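Side-chain contacts in putative hemin storage protein (Bordetella bronchiseptica, PDB 6AU1), which cleaves deacetylated poly-beta-1,6-N-acetylglucosamine, a polysaccharide of bacterial biofilms, through the glycoside hydrolase domain that this chain represents: residues D15-Y18 / Q24-R27; I33-D38 / Y335-I340; P239-V244 / E278-Q283; R233-Q238 / P254-S259; E146-A149 / H153-G156. All blocks are in the same frame, centred on the assembly; numbering follows the deposited sequence.

Contact 1: residues D15-Y18 / Q24-R27. With SO4 (sulfate ion), chain C.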
# COMPACT_ATOMS: atom_id res chain seq x y z
N ASP A 15 9.67 -10.81 1.18
CA ASP A 15 11.10 -10.66 0.92
C ASP A 15 11.94 -11.09 2.14
O ASP A 15 13.10 -11.46 1.99
CB ASP A 15 11.46 -9.21 0.53
CG ASP A 15 10.86 -8.79 -0.80
OD1 ASP A 15 10.62 -9.66 -1.66
OD2 ASP A 15 10.64 -7.57 -0.99
N TYR A 16 11.35 -11.04 3.33
CA TYR A 16 12.04 -11.47 4.55
C TYR A 16 11.96 -12.98 4.74
O TYR A 16 12.80 -13.58 5.41
CB TYR A 16 11.46 -10.80 5.80
CG TYR A 16 11.83 -9.35 6.09
CD1 TYR A 16 12.45 -8.54 5.14
CD2 TYR A 16 11.54 -8.79 7.34
CE1 TYR A 16 12.76 -7.21 5.43
CE2 TYR A 16 11.86 -7.47 7.64
CZ TYR A 16 12.46 -6.69 6.68
OH TYR A 16 12.77 -5.37 6.99
N ILE A 17 10.92 -13.59 4.18
CA ILE A 17 10.71 -15.04 4.29
C ILE A 17 11.54 -15.80 3.25
O ILE A 17 12.16 -16.83 3.56
CB ILE A 17 9.23 -15.41 4.10
CG1 ILE A 17 8.36 -14.68 5.13
CG2 ILE A 17 9.03 -16.95 4.14
CD1 ILE A 17 6.87 -14.87 4.94
N TYR A 18 11.52 -15.29 2.02
CA TYR A 18 12.19 -15.95 0.89
C TYR A 18 13.64 -16.32 1.20
O TYR A 18 14.38 -15.53 1.78
CB TYR A 18 12.17 -15.05 -0.36
CG TYR A 18 13.00 -15.65 -1.47
CD1 TYR A 18 12.50 -16.71 -2.22
CD2 TYR A 18 14.29 -15.21 -1.74
CE1 TYR A 18 13.25 -17.30 -3.22
CE2 TYR A 18 15.05 -15.80 -2.75
CZ TYR A 18 14.52 -16.84 -3.48
OH TYR A 18 15.27 -17.44 -4.48
N GLN A 24 15.75 -23.18 4.96
CA GLN A 24 15.86 -21.90 5.68
C GLN A 24 14.58 -21.08 5.54
O GLN A 24 14.13 -20.42 6.48
CB GLN A 24 17.05 -21.09 5.17
CG GLN A 24 17.27 -19.80 5.95
CD GLN A 24 17.58 -20.07 7.41
OE1 GLN A 24 18.44 -20.90 7.73
NE2 GLN A 24 16.87 -19.38 8.31
N GLN A 25 13.98 -21.13 4.35
CA GLN A 25 12.74 -20.43 4.09
C GLN A 25 11.64 -20.97 5.02
O GLN A 25 10.84 -20.21 5.55
CB GLN A 25 12.35 -20.58 2.62
CG GLN A 25 11.16 -19.73 2.19
CD GLN A 25 10.93 -19.83 0.70
OE1 GLN A 25 11.63 -19.20 -0.09
NE2 GLN A 25 9.96 -20.66 0.30
N ASN A 26 11.61 -22.29 5.21
CA ASN A 26 10.64 -22.89 6.11
C ASN A 26 10.86 -22.45 7.56
O ASN A 26 9.90 -22.17 8.29
CB ASN A 26 10.71 -24.42 6.02
CG ASN A 26 9.75 -25.09 6.99
OD1 ASN A 26 8.54 -25.07 6.78
ND2 ASN A 26 10.28 -25.67 8.05
N ARG A 27 12.12 -22.38 7.97
CA ARG A 27 12.42 -21.94 9.33
C ARG A 27 11.99 -20.49 9.52
O ARG A 27 11.44 -20.13 10.57
CB ARG A 27 13.91 -22.11 9.64
CG ARG A 27 14.29 -23.57 9.85
CD ARG A 27 15.69 -23.71 10.42
NE ARG A 27 16.71 -23.43 9.42
CZ ARG A 27 17.19 -24.34 8.58
NH1 ARG A 27 16.73 -25.59 8.62
NH2 ARG A 27 18.13 -24.02 7.70
S SO4 C . 16.96 -14.76 -6.04
O1 SO4 C . 15.55 -14.71 -6.44
O2 SO4 C . 17.28 -13.59 -5.23
O3 SO4 C . 17.79 -14.76 -7.25
O4 SO4 C . 17.22 -15.97 -5.26

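Contact 2: residues I33-D38 / Y335-I340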
# COMPACT_ATOMS: atom_id res chain seq x y z
N ILE A 33 5.03 -17.39 11.90
CA ILE A 33 3.79 -17.96 12.38
C ILE A 33 3.73 -17.92 13.90
O ILE A 33 2.70 -17.55 14.48
CB ILE A 33 3.60 -19.42 11.90
CG1 ILE A 33 3.57 -19.50 10.36
CG2 ILE A 33 2.34 -20.03 12.49
CD1 ILE A 33 2.59 -18.53 9.69
N ASP A 34 4.83 -18.28 14.55
CA ASP A 34 4.87 -18.27 16.02
C ASP A 34 4.61 -16.87 16.59
O ASP A 34 3.89 -16.73 17.58
CB ASP A 34 6.22 -18.78 16.53
CG ASP A 34 6.37 -20.28 16.36
OD1 ASP A 34 5.35 -20.95 16.10
OD2 ASP A 34 7.51 -20.78 16.50
N ARG A 35 5.22 -15.86 15.99
CA ARG A 35 5.03 -14.49 16.45
C ARG A 35 3.61 -14.01 16.23
O ARG A 35 3.04 -13.34 17.09
CB ARG A 35 6.01 -13.54 15.74
CG ARG A 35 7.42 -13.61 16.27
CD ARG A 35 8.38 -12.87 15.33
NE ARG A 35 8.07 -11.45 15.19
CZ ARG A 35 8.39 -10.53 16.11
NH1 ARG A 35 9.00 -10.90 17.23
NH2 ARG A 35 8.08 -9.25 15.92
N MET A 36 3.03 -14.33 15.08
CA MET A 36 1.66 -13.89 14.81
C MET A 36 0.63 -14.62 15.68
O MET A 36 -0.37 -14.03 16.10
CB MET A 36 1.33 -14.05 13.33
CG MET A 36 2.18 -13.14 12.41
SD MET A 36 2.07 -11.37 12.78
CE MET A 36 3.53 -11.10 13.79
N LYS A 37 0.89 -15.90 15.98
CA LYS A 37 0.01 -16.63 16.89
C LYS A 37 0.03 -15.96 18.26
O LYS A 37 -1.01 -15.80 18.91
CB LYS A 37 0.43 -18.10 16.98
CG LYS A 37 -0.39 -18.95 17.93
CD LYS A 37 -0.14 -20.45 17.70
CE LYS A 37 1.35 -20.77 17.62
NZ LYS A 37 1.61 -22.24 17.50
N ASP A 38 1.22 -15.52 18.67
CA ASP A 38 1.42 -14.90 19.97
C ASP A 38 0.81 -13.51 20.05
O ASP A 38 0.17 -13.14 21.04
CB ASP A 38 2.92 -14.84 20.27
CG ASP A 38 3.23 -14.30 21.65
OD1 ASP A 38 2.37 -14.42 22.55
OD2 ASP A 38 4.34 -13.76 21.83
N TYR A 335 4.69 -1.77 10.46
CA TYR A 335 5.43 -2.33 9.34
C TYR A 335 6.90 -1.99 9.58
O TYR A 335 7.20 -0.86 9.93
CB TYR A 335 4.94 -1.74 8.01
CG TYR A 335 5.76 -2.17 6.82
CD1 TYR A 335 5.87 -3.52 6.48
CD2 TYR A 335 6.42 -1.24 6.02
CE1 TYR A 335 6.62 -3.93 5.38
CE2 TYR A 335 7.18 -1.64 4.92
CZ TYR A 335 7.28 -2.99 4.61
OH TYR A 335 8.03 -3.38 3.51
N PRO A 336 7.82 -2.96 9.41
CA PRO A 336 7.71 -4.37 9.06
C PRO A 336 7.85 -5.27 10.29
O PRO A 336 8.30 -4.82 11.34
CB PRO A 336 8.89 -4.58 8.12
CG PRO A 336 9.98 -3.71 8.78
CD PRO A 336 9.24 -2.54 9.46
N ASP A 337 7.47 -6.53 10.15
CA ASP A 337 7.79 -7.49 11.20
C ASP A 337 9.12 -8.15 10.88
O ASP A 337 9.26 -8.84 9.86
CB ASP A 337 6.69 -8.53 11.35
CG ASP A 337 6.81 -9.30 12.64
OD1 ASP A 337 6.58 -8.68 13.70
OD2 ASP A 337 7.18 -10.49 12.60
N ASP A 338 10.11 -7.92 11.73
CA ASP A 338 11.42 -8.55 11.56
C ASP A 338 11.43 -9.81 12.41
O ASP A 338 12.01 -9.83 13.50
CB ASP A 338 12.54 -7.58 11.96
CG ASP A 338 13.93 -8.08 11.59
OD1 ASP A 338 14.07 -9.23 11.11
OD2 ASP A 338 14.89 -7.32 11.81
N PHE A 339 10.77 -10.85 11.92
CA PHE A 339 10.53 -12.04 12.74
C PHE A 339 11.80 -12.82 13.05
O PHE A 339 11.87 -13.51 14.07
CB PHE A 339 9.50 -12.95 12.05
CG PHE A 339 9.69 -13.08 10.57
CD1 PHE A 339 10.53 -14.04 10.06
CD2 PHE A 339 9.03 -12.22 9.70
CE1 PHE A 339 10.72 -14.16 8.70
CE2 PHE A 339 9.22 -12.34 8.33
CZ PHE A 339 10.07 -13.31 7.84
N ILE A 340 12.81 -12.71 12.20
CA ILE A 340 14.06 -13.42 12.46
C ILE A 340 14.85 -12.77 13.61
O ILE A 340 15.49 -13.47 14.40
CB ILE A 340 14.94 -13.48 11.19
CG1 ILE A 340 14.18 -14.19 10.07
CG2 ILE A 340 16.25 -14.19 11.48
CD1 ILE A 340 15.04 -14.52 8.86

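Contact 3: residues P239-V244 / E278-Q283. With SO4 (sulfate ion), chain E; SO4 (sulfate ion), chain F.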
# COMPACT_ATOMS: atom_id res chain seq x y z
N PRO A 239 -0.78 14.47 2.28
CA PRO A 239 -2.14 14.90 1.88
C PRO A 239 -3.14 15.05 3.04
O PRO A 239 -4.15 15.72 2.89
CB PRO A 239 -2.60 13.78 0.94
CG PRO A 239 -1.35 13.20 0.39
CD PRO A 239 -0.34 13.29 1.51
N VAL A 240 -2.86 14.42 4.19
CA VAL A 240 -3.70 14.58 5.37
C VAL A 240 -3.32 15.84 6.14
O VAL A 240 -4.18 16.65 6.50
CB VAL A 240 -3.58 13.34 6.27
CG1 VAL A 240 -4.48 13.49 7.52
CG2 VAL A 240 -3.92 12.08 5.49
N LEU A 241 -2.02 16.02 6.38
CA LEU A 241 -1.55 17.17 7.16
C LEU A 241 -1.67 18.46 6.36
O LEU A 241 -1.93 19.53 6.93
CB LEU A 241 -0.10 16.96 7.59
CG LEU A 241 0.11 15.84 8.62
CD1 LEU A 241 1.59 15.52 8.80
CD2 LEU A 241 -0.53 16.22 9.94
N ASP A 242 -1.50 18.36 5.05
CA ASP A 242 -1.53 19.52 4.18
C ASP A 242 -2.27 19.19 2.89
O ASP A 242 -1.66 18.83 1.89
CB ASP A 242 -0.11 19.99 3.86
CG ASP A 242 -0.09 21.24 3.00
OD1 ASP A 242 -1.11 21.97 2.97
OD2 ASP A 242 0.95 21.49 2.35
N PRO A 243 -3.60 19.33 2.92
CA PRO A 243 -4.42 18.83 1.81
C PRO A 243 -4.16 19.48 0.46
O PRO A 243 -4.55 18.89 -0.54
CB PRO A 243 -5.84 19.10 2.29
CG PRO A 243 -5.74 18.99 3.78
CD PRO A 243 -4.43 19.66 4.10
N VAL A 244 -3.51 20.64 0.40
CA VAL A 244 -3.15 21.20 -0.90
C VAL A 244 -2.28 20.20 -1.67
O VAL A 244 -2.33 20.15 -2.90
CB VAL A 244 -2.41 22.54 -0.78
CG1 VAL A 244 -1.09 22.37 -0.07
CG2 VAL A 244 -2.18 23.14 -2.16
N GLU A 278 6.11 13.62 18.38
CA GLU A 278 4.91 13.48 19.20
C GLU A 278 3.85 14.49 18.77
O GLU A 278 2.67 14.15 18.62
CB GLU A 278 5.23 13.63 20.70
CG GLU A 278 6.11 12.50 21.22
CD GLU A 278 5.82 12.15 22.67
OE1 GLU A 278 5.35 13.03 23.43
OE2 GLU A 278 6.07 10.98 23.05
N GLN A 279 4.27 15.74 18.57
CA GLN A 279 3.38 16.76 18.05
C GLN A 279 2.85 16.35 16.67
O GLN A 279 1.67 16.52 16.37
CB GLN A 279 4.09 18.11 17.94
CG GLN A 279 3.19 19.21 17.41
CD GLN A 279 3.93 20.53 17.22
OE1 GLN A 279 4.91 20.60 16.48
NE2 GLN A 279 3.45 21.57 17.89
N TRP A 280 3.75 15.81 15.85
CA TRP A 280 3.40 15.38 14.50
C TRP A 280 2.26 14.37 14.52
O TRP A 280 1.29 14.50 13.78
CB TRP A 280 4.64 14.77 13.83
CG TRP A 280 4.51 14.49 12.35
CD1 TRP A 280 4.85 15.32 11.33
CD2 TRP A 280 4.03 13.28 11.75
NE1 TRP A 280 4.61 14.70 10.12
CE2 TRP A 280 4.11 13.45 10.35
CE3 TRP A 280 3.55 12.07 12.26
CZ2 TRP A 280 3.72 12.46 9.46
CZ3 TRP A 280 3.16 11.09 11.38
CH2 TRP A 280 3.25 11.29 9.99
N MET A 281 2.38 13.37 15.38
CA MET A 281 1.35 12.34 15.48
C MET A 281 0.05 12.94 16.02
O MET A 281 -1.05 12.56 15.59
CB MET A 281 1.83 11.19 16.37
CG MET A 281 0.93 9.97 16.30
SD MET A 281 1.16 9.09 14.74
CE MET A 281 2.84 8.50 14.92
N ARG A 282 0.16 13.85 16.98
CA ARG A 282 -1.00 14.55 17.51
C ARG A 282 -1.74 15.30 16.39
O ARG A 282 -2.96 15.20 16.27
CB ARG A 282 -0.57 15.50 18.63
CG ARG A 282 -1.67 15.93 19.56
CD ARG A 282 -1.11 16.37 20.92
NE ARG A 282 -0.02 17.35 20.81
CZ ARG A 282 1.24 17.11 21.17
NH1 ARG A 282 1.59 15.93 21.66
NH2 ARG A 282 2.16 18.07 21.04
N GLN A 283 -0.99 16.02 15.56
CA GLN A 283 -1.59 16.76 14.45
C GLN A 283 -2.20 15.82 13.40
O GLN A 283 -3.25 16.14 12.83
CB GLN A 283 -0.56 17.67 13.79
CG GLN A 283 -0.18 18.86 14.66
CD GLN A 283 0.99 19.63 14.10
OE1 GLN A 283 1.65 19.20 13.16
NE2 GLN A 283 1.27 20.79 14.70
S SO4 E . -0.14 20.73 19.18
O1 SO4 E . 1.16 20.60 19.83
O2 SO4 E . -0.95 21.70 19.91
O3 SO4 E . -0.82 19.44 19.19
O4 SO4 E . 0.03 21.18 17.80
S SO4 F . 7.77 16.38 20.46
O1 SO4 F . 8.83 17.36 20.26
O2 SO4 F . 7.50 16.25 21.89
O3 SO4 F . 6.55 16.84 19.80
O4 SO4 F . 8.19 15.10 19.91

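Contact 4: residues R233-Q238 / P254-S259. With EDO (1,2-ethanediol), chain G.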
# COMPACT_ATOMS: atom_id res chain seq x y z
N ARG A 233 -6.25 0.81 1.45
CA ARG A 233 -5.22 1.41 0.59
C ARG A 233 -4.27 2.25 1.43
O ARG A 233 -4.71 2.95 2.34
CB ARG A 233 -5.87 2.25 -0.52
CG ARG A 233 -4.83 2.90 -1.49
CD ARG A 233 -5.51 3.47 -2.74
NE ARG A 233 -4.61 4.36 -3.47
CZ ARG A 233 -5.01 5.26 -4.36
NH1 ARG A 233 -6.31 5.36 -4.67
NH2 ARG A 233 -4.13 6.06 -4.94
N ASN A 234 -2.98 2.18 1.13
CA ASN A 234 -1.99 3.04 1.77
C ASN A 234 -2.18 4.50 1.39
O ASN A 234 -2.30 4.83 0.20
CB ASN A 234 -0.56 2.63 1.40
CG ASN A 234 -0.10 1.37 2.10
OD1 ASN A 234 0.47 0.50 1.46
ND2 ASN A 234 -0.30 1.29 3.41
N LEU A 235 -2.16 5.36 2.40
CA LEU A 235 -2.29 6.81 2.21
C LEU A 235 -1.08 7.49 2.84
O LEU A 235 -0.74 7.21 4.00
CB LEU A 235 -3.59 7.32 2.85
CG LEU A 235 -3.82 8.84 2.90
CD1 LEU A 235 -3.87 9.43 1.49
CD2 LEU A 235 -5.11 9.12 3.65
N TYR A 236 -0.44 8.37 2.09
CA TYR A 236 0.66 9.17 2.62
C TYR A 236 0.15 10.24 3.59
O TYR A 236 -0.97 10.72 3.47
CB TYR A 236 1.42 9.84 1.48
CG TYR A 236 2.42 8.95 0.79
CD1 TYR A 236 3.69 8.75 1.34
CD2 TYR A 236 2.12 8.31 -0.40
CE1 TYR A 236 4.62 7.94 0.72
CE2 TYR A 236 3.05 7.49 -1.04
CZ TYR A 236 4.29 7.31 -0.47
OH TYR A 236 5.23 6.50 -1.09
N ALA A 237 1.01 10.63 4.54
CA ALA A 237 0.61 11.60 5.56
C ALA A 237 0.50 13.03 5.03
O ALA A 237 -0.30 13.81 5.54
CB ALA A 237 1.58 11.56 6.72
N GLN A 238 1.31 13.41 4.03
CA GLN A 238 1.29 14.81 3.62
C GLN A 238 -0.10 15.28 3.11
O GLN A 238 -0.55 16.36 3.50
CB GLN A 238 2.39 15.08 2.57
CG GLN A 238 2.70 16.55 2.35
CD GLN A 238 3.90 16.79 1.43
OE1 GLN A 238 4.69 15.89 1.15
NE2 GLN A 238 4.03 18.03 0.95
N PRO A 254 -10.45 12.37 2.42
CA PRO A 254 -11.92 12.24 2.29
C PRO A 254 -12.36 11.24 1.23
O PRO A 254 -13.31 10.48 1.46
CB PRO A 254 -12.36 13.66 1.89
CG PRO A 254 -11.29 14.54 2.37
CD PRO A 254 -10.02 13.77 2.29
N GLU A 255 -11.70 11.26 0.08
CA GLU A 255 -12.07 10.37 -1.02
C GLU A 255 -11.73 8.92 -0.67
O GLU A 255 -12.48 8.01 -1.04
CB GLU A 255 -11.37 10.78 -2.31
CG GLU A 255 -11.82 12.15 -2.85
CD GLU A 255 -13.30 12.17 -3.19
OE1 GLU A 255 -13.80 11.17 -3.75
OE2 GLU A 255 -13.96 13.19 -2.90
N PHE A 256 -10.62 8.71 0.02
CA PHE A 256 -10.25 7.35 0.44
C PHE A 256 -11.27 6.82 1.43
O PHE A 256 -11.68 5.66 1.35
CB PHE A 256 -8.86 7.31 1.09
CG PHE A 256 -7.71 7.17 0.11
CD1 PHE A 256 -7.76 7.74 -1.15
CD2 PHE A 256 -6.57 6.47 0.48
CE1 PHE A 256 -6.68 7.60 -2.04
CE2 PHE A 256 -5.49 6.33 -0.41
CZ PHE A 256 -5.56 6.91 -1.66
N LEU A 257 -11.69 7.68 2.36
CA LEU A 257 -12.63 7.24 3.39
C LEU A 257 -13.96 6.84 2.78
O LEU A 257 -14.67 5.99 3.33
CB LEU A 257 -12.85 8.35 4.43
CG LEU A 257 -11.72 8.58 5.44
CD1 LEU A 257 -11.94 9.88 6.22
CD2 LEU A 257 -11.59 7.39 6.40
N LYS A 258 -14.30 7.45 1.64
CA LYS A 258 -15.56 7.16 0.98
C LYS A 258 -15.53 5.84 0.22
O LYS A 258 -16.58 5.25 -0.04
CB LYS A 258 -15.93 8.30 0.02
CG LYS A 258 -16.48 9.54 0.70
CD LYS A 258 -16.49 10.74 -0.24
CE LYS A 258 -17.20 10.43 -1.55
NZ LYS A 258 -17.22 11.63 -2.44
N SER A 259 -14.33 5.38 -0.13
CA SER A 259 -14.21 4.28 -1.08
C SER A 259 -13.58 2.99 -0.55
O SER A 259 -13.83 1.92 -1.09
CB SER A 259 -13.40 4.75 -2.29
OG SER A 259 -13.92 5.96 -2.80
C1 EDO G . 6.57 4.42 -3.44
O1 EDO G . 5.74 3.27 -3.68
C2 EDO G . 6.00 5.63 -4.18
O2 EDO G . 4.78 6.05 -3.56

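Contact 5: residues E146-A149 / H153-G156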
# COMPACT_ATOMS: atom_id res chain seq x y z
N GLU A 146 -6.39 -10.89 -11.37
CA GLU A 146 -7.21 -12.08 -11.58
C GLU A 146 -6.41 -13.33 -11.23
O GLU A 146 -6.91 -14.25 -10.57
CB GLU A 146 -7.71 -12.16 -13.02
CG GLU A 146 -8.51 -13.41 -13.33
CD GLU A 146 -9.08 -13.40 -14.75
OE1 GLU A 146 -8.52 -12.72 -15.62
OE2 GLU A 146 -10.09 -14.08 -14.99
N ASP A 147 -5.15 -13.36 -11.66
CA ASP A 147 -4.28 -14.51 -11.42
C ASP A 147 -3.96 -14.67 -9.93
O ASP A 147 -3.90 -15.80 -9.43
CB ASP A 147 -2.98 -14.39 -12.24
CG ASP A 147 -3.21 -14.58 -13.74
OD1 ASP A 147 -4.29 -15.06 -14.13
OD2 ASP A 147 -2.29 -14.26 -14.53
N LEU A 148 -3.76 -13.56 -9.23
CA LEU A 148 -3.63 -13.61 -7.77
C LEU A 148 -4.85 -14.27 -7.14
O LEU A 148 -4.73 -15.14 -6.27
CB LEU A 148 -3.46 -12.20 -7.19
CG LEU A 148 -3.55 -12.10 -5.67
CD1 LEU A 148 -2.38 -12.82 -5.01
CD2 LEU A 148 -3.66 -10.64 -5.21
N ALA A 149 -6.04 -13.86 -7.58
CA ALA A 149 -7.28 -14.38 -7.01
C ALA A 149 -7.44 -15.88 -7.28
O ALA A 149 -8.00 -16.61 -6.47
CB ALA A 149 -8.47 -13.61 -7.55
N HIS A 153 -6.02 -17.99 -1.51
CA HIS A 153 -7.20 -17.65 -0.74
C HIS A 153 -6.83 -16.60 0.30
O HIS A 153 -5.89 -16.80 1.07
CB HIS A 153 -7.77 -18.89 -0.07
CG HIS A 153 -9.00 -18.63 0.76
ND1 HIS A 153 -8.96 -18.54 2.13
CD2 HIS A 153 -10.29 -18.44 0.40
CE1 HIS A 153 -10.18 -18.30 2.58
NE2 HIS A 153 -11.00 -18.24 1.55
N PHE A 154 -7.55 -15.48 0.32
CA PHE A 154 -7.23 -14.41 1.26
C PHE A 154 -8.49 -13.59 1.55
O PHE A 154 -9.51 -13.79 0.90
CB PHE A 154 -6.11 -13.51 0.74
CG PHE A 154 -6.28 -13.10 -0.69
CD1 PHE A 154 -5.79 -13.89 -1.72
CD2 PHE A 154 -6.94 -11.92 -1.00
CE1 PHE A 154 -5.96 -13.51 -3.04
CE2 PHE A 154 -7.10 -11.54 -2.32
CZ PHE A 154 -6.61 -12.33 -3.34
N ASP A 155 -8.40 -12.69 2.52
CA ASP A 155 -9.58 -12.04 3.08
C ASP A 155 -9.77 -10.61 2.62
O ASP A 155 -10.86 -10.05 2.74
CB ASP A 155 -9.50 -12.09 4.60
CG ASP A 155 -9.35 -13.50 5.12
OD1 ASP A 155 -10.32 -14.27 4.97
OD2 ASP A 155 -8.26 -13.83 5.64
N GLY A 156 -8.70 -10.00 2.14
CA GLY A 156 -8.76 -8.61 1.72
C GLY A 156 -7.64 -8.24 0.79
O GLY A 156 -6.76 -9.05 0.50

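Contact 1: residues D15-Y18 / Q24-R27
A small, partly buried local contact packs the turn after strand 8-12 (residues 15-18) against helix 22-39, the first long helix of the barrel; Gln-25 of that helix lays its side chain against Ile-17 and Tyr-18. The aliphatic part of the glutamine meets Ile-17, the two side chains running at about a right angle to each other. Gln-25 CG comes to 3.4 Å from Ile-17 O, a carbonyl that accepts a hydrogen bond from Asn-28, and stands 4.0 Å from the Ile-17 CG2 branch. With CG anti to the backbone N (chi1 -172°) and the chain extended beyond it, the amide of Gln-25 is carried on to Tyr-18. Gln-25 OE1 lies 3.4 Å from both Tyr-18 CD1 and Tyr-18 CA, meeting the ring obliquely, with ring and amide planes 45° apart, while its hydrogen bond goes to Asp-19 N. One oxygen thus binds the turn just after Tyr-18 and also touches the tyrosine ring. At its far end the ring is held differently: Tyr-18 OH donates to O4 of a sulfate ion, probably from the crystallisation liquor, at 2.6 Å, and Arg-71 also binds the ion. The turn belongs to the first beta-alpha connection, at the C-terminal end of the strands, the end that carries the active site in (beta/alpha)8, or TIM, barrels.

Contact 2: residues I33-D38 / Y335-I340
Arg-35 reaches Asp-337 because its chain leaves the helix with CG anti to the carbonyl carbon and then bends at chi3 (61°), while Asp-337 answers with CG anti to its own backbone N (chi1 -165°). The ion pair so formed lies at the closing seam of the (beta/alpha)8 barrel, where the first outer helix, 22-39, meets the loop that leaves the last strand, 332-335. The two side chains approach from opposite directions, and the grip is side-on and bidentate. Arg-35 NE donates to Asp-337 OD2 at 2.9 Å, on the syn lone pair, and Arg-35 NH2 donates to Asp-337 OD1 at 2.7 Å, again from the syn side. Both oxygens lie close to the guanidinium plane, but NH2 meets OD1 out of the carboxylate plane, and the two flat groups are tilted 31° apart. The buried groups have further partners: Asp-337 OD1 is shared between Arg-35 NH2 and Tyr-334 OH, and Arg-35 NH2 also donates to the carbonyl of Pro-344. Two carbon contacts accompany the pair. Met-36, its chain bent, brings CE to 3.9 Å from Asp-337 OD2, and Phe-339 passes the arginine at about a right angle, with its CB 3.5 Å from Arg-35 CD.

Contact 3: residues P239-V244 / E278-Q283
Leu-241, on the short helix after the fifth strand of the (beta/alpha)8 barrel, fits at the surface against Trp-280 and Gln-283 of helix 277-290, the outer helix after the sixth strand. Along that helix, Glu-278 and Gln-279 come first and belong to anion binding near the amino end: Glu-278 N donates to O4 of one sulfate at 3.0 Å, and Gln-279 N donates to O3 of the same ion at 2.8 Å. The extended Gln-279 side chain donates from NE2 to O1 of a second sulfate. Both ions are probably from the crystallisation liquor. Trp-280 follows, and with CG anti to the backbone N (chi1 -170°) its indole reaches Leu-241; it also touches Ala-237 and Pro-269. Leu-241 CD1 stands above the indole plane, displaced toward the rim, 3.4 Å from Trp-280 NE1 and 3.6 Å from Trp-280 CE2. Arg-282, one turn beyond Glu-278, holds the second sulfate side-on, NE to O3 at 2.8 Å and NH2 to O1, with the ion at the edge of the guanidinium and near its plane. Gln-283 adds a weak bond from NE2 to O4 of that sulfate. The helix thus offers polar groups to the anions, and an indole and a stretch of backbone to Leu-241. The second methyl of the leucine closes the contact, Leu-241 CD2 lying 3.9 Å from Gln-283 C and 4.1 Å from Gln-283 CB.

Contact 4: residues R233-Q238 / P254-S259
In the beta-alpha-beta crossover between the fifth and sixth strands of the (beta/alpha)8 barrel, Phe-256 of helix 253-259, the last helix of the connection, lies on Arg-233 and Leu-235 of strand 230-235. The short segments 233-235 and 254-259 run nearly antiparallel (163°), their axes approaching to 10.4 Å. The alternation of the strand sorts the side chains: Arg-233 and Leu-235 point toward the helix, and Asn-234 between them points away. Arg-233 is extended from CG to NE, and its long chain passes Phe-256 at about a right angle. Phe-256 CZ sits over the centre of one guanidinium face, 3.2 Å from Arg-233 CZ, with the two planes inclined at 39°. This buried arginine is also fixed through its nitrogens, NH2 by the carbonyl of Ala-163 and NH1 by Tyr-260 OH, while the Tyr-260 ring meets Phe-256 edge-to-face. Leu-235 CD1 lies over one face of the Phe-256 ring, offset toward the rim, in a CH-pi contact 4.3 Å from the ring centroid and 23° off the normal; Leu-235 CB is 3.9 Å from Phe-256 CD2. The strand's own backbone reaches the ring's edge, where Asn-234 O lies in the ring plane, 3.6 Å from Phe-256 CE2.

Contact 5: residues E146-A149 / H153-G156
The ring of Phe-154 turns an edge to the carbonyl of Leu-148, whose O lies in the ring plane 3.8 Å from Phe-154 CE1, while the Leu-148 side chain lies above the plane, off the CE1-CZ side of the ring; Ala-149 approaches it obliquely. This is the alpha-beta turn at the N-terminal end of the fourth strand of a (beta/alpha)8 barrel, where helix 135-151 stops and the chain folds back to enter strand 156-159. The ring reaches the helix because Phe-154 holds CG between its backbone N and carbonyl carbon (chi1 47°), a torsion that directs the side chain at the helix the chain has just left. Its backbone is fixed at the same place, since Phe-154 N donates to Gln-224 OE1. Leu-148, with CG anti to the backbone N (chi1 170°), brings its branch point to the ring: Leu-148 CG is 3.8 Å from Phe-154 CE1, and the Leu-148 CD2 methyl is 3.9 Å from Phe-154 CZ. Apart from that carbonyl the contact is made by carbon atoms, and it is buried by other parts of the barrel: Ala-92 of strand 89-94 touches both Leu-148 and Phe-154, and Val-220 of helix 195-223 touches Ala-149 and Phe-154. Ala-149 adds backbone, its CA standing 4.3 Å from Phe-154 CZ.

Overall arrangement
The five contacts sample one barrel from different sides. Contacts 2, 4 and 5 are buried, contact 1 is partly so and contact 3 lies at the surface. Contacts 1 and 2 share helix 22-39 and touch through Tyr-16, Ile-17 and Phe-339; contacts 3 and 4, joined along the chain, touch through Trp-280 and Ala-237. Contact 1 lies on the opposite side of the chain's centre from contacts 3 and 4, its centre about 37 Å from that of contact 3. Chemistry varies with place: contact 2 is a salt bridge, contact 4 joins an arginine to an aromatic ring, contact 5 is mainly apolar, contact 1 packs a glutamine on backbone and a tyrosine ring, and contact 3 a leucine on an indole.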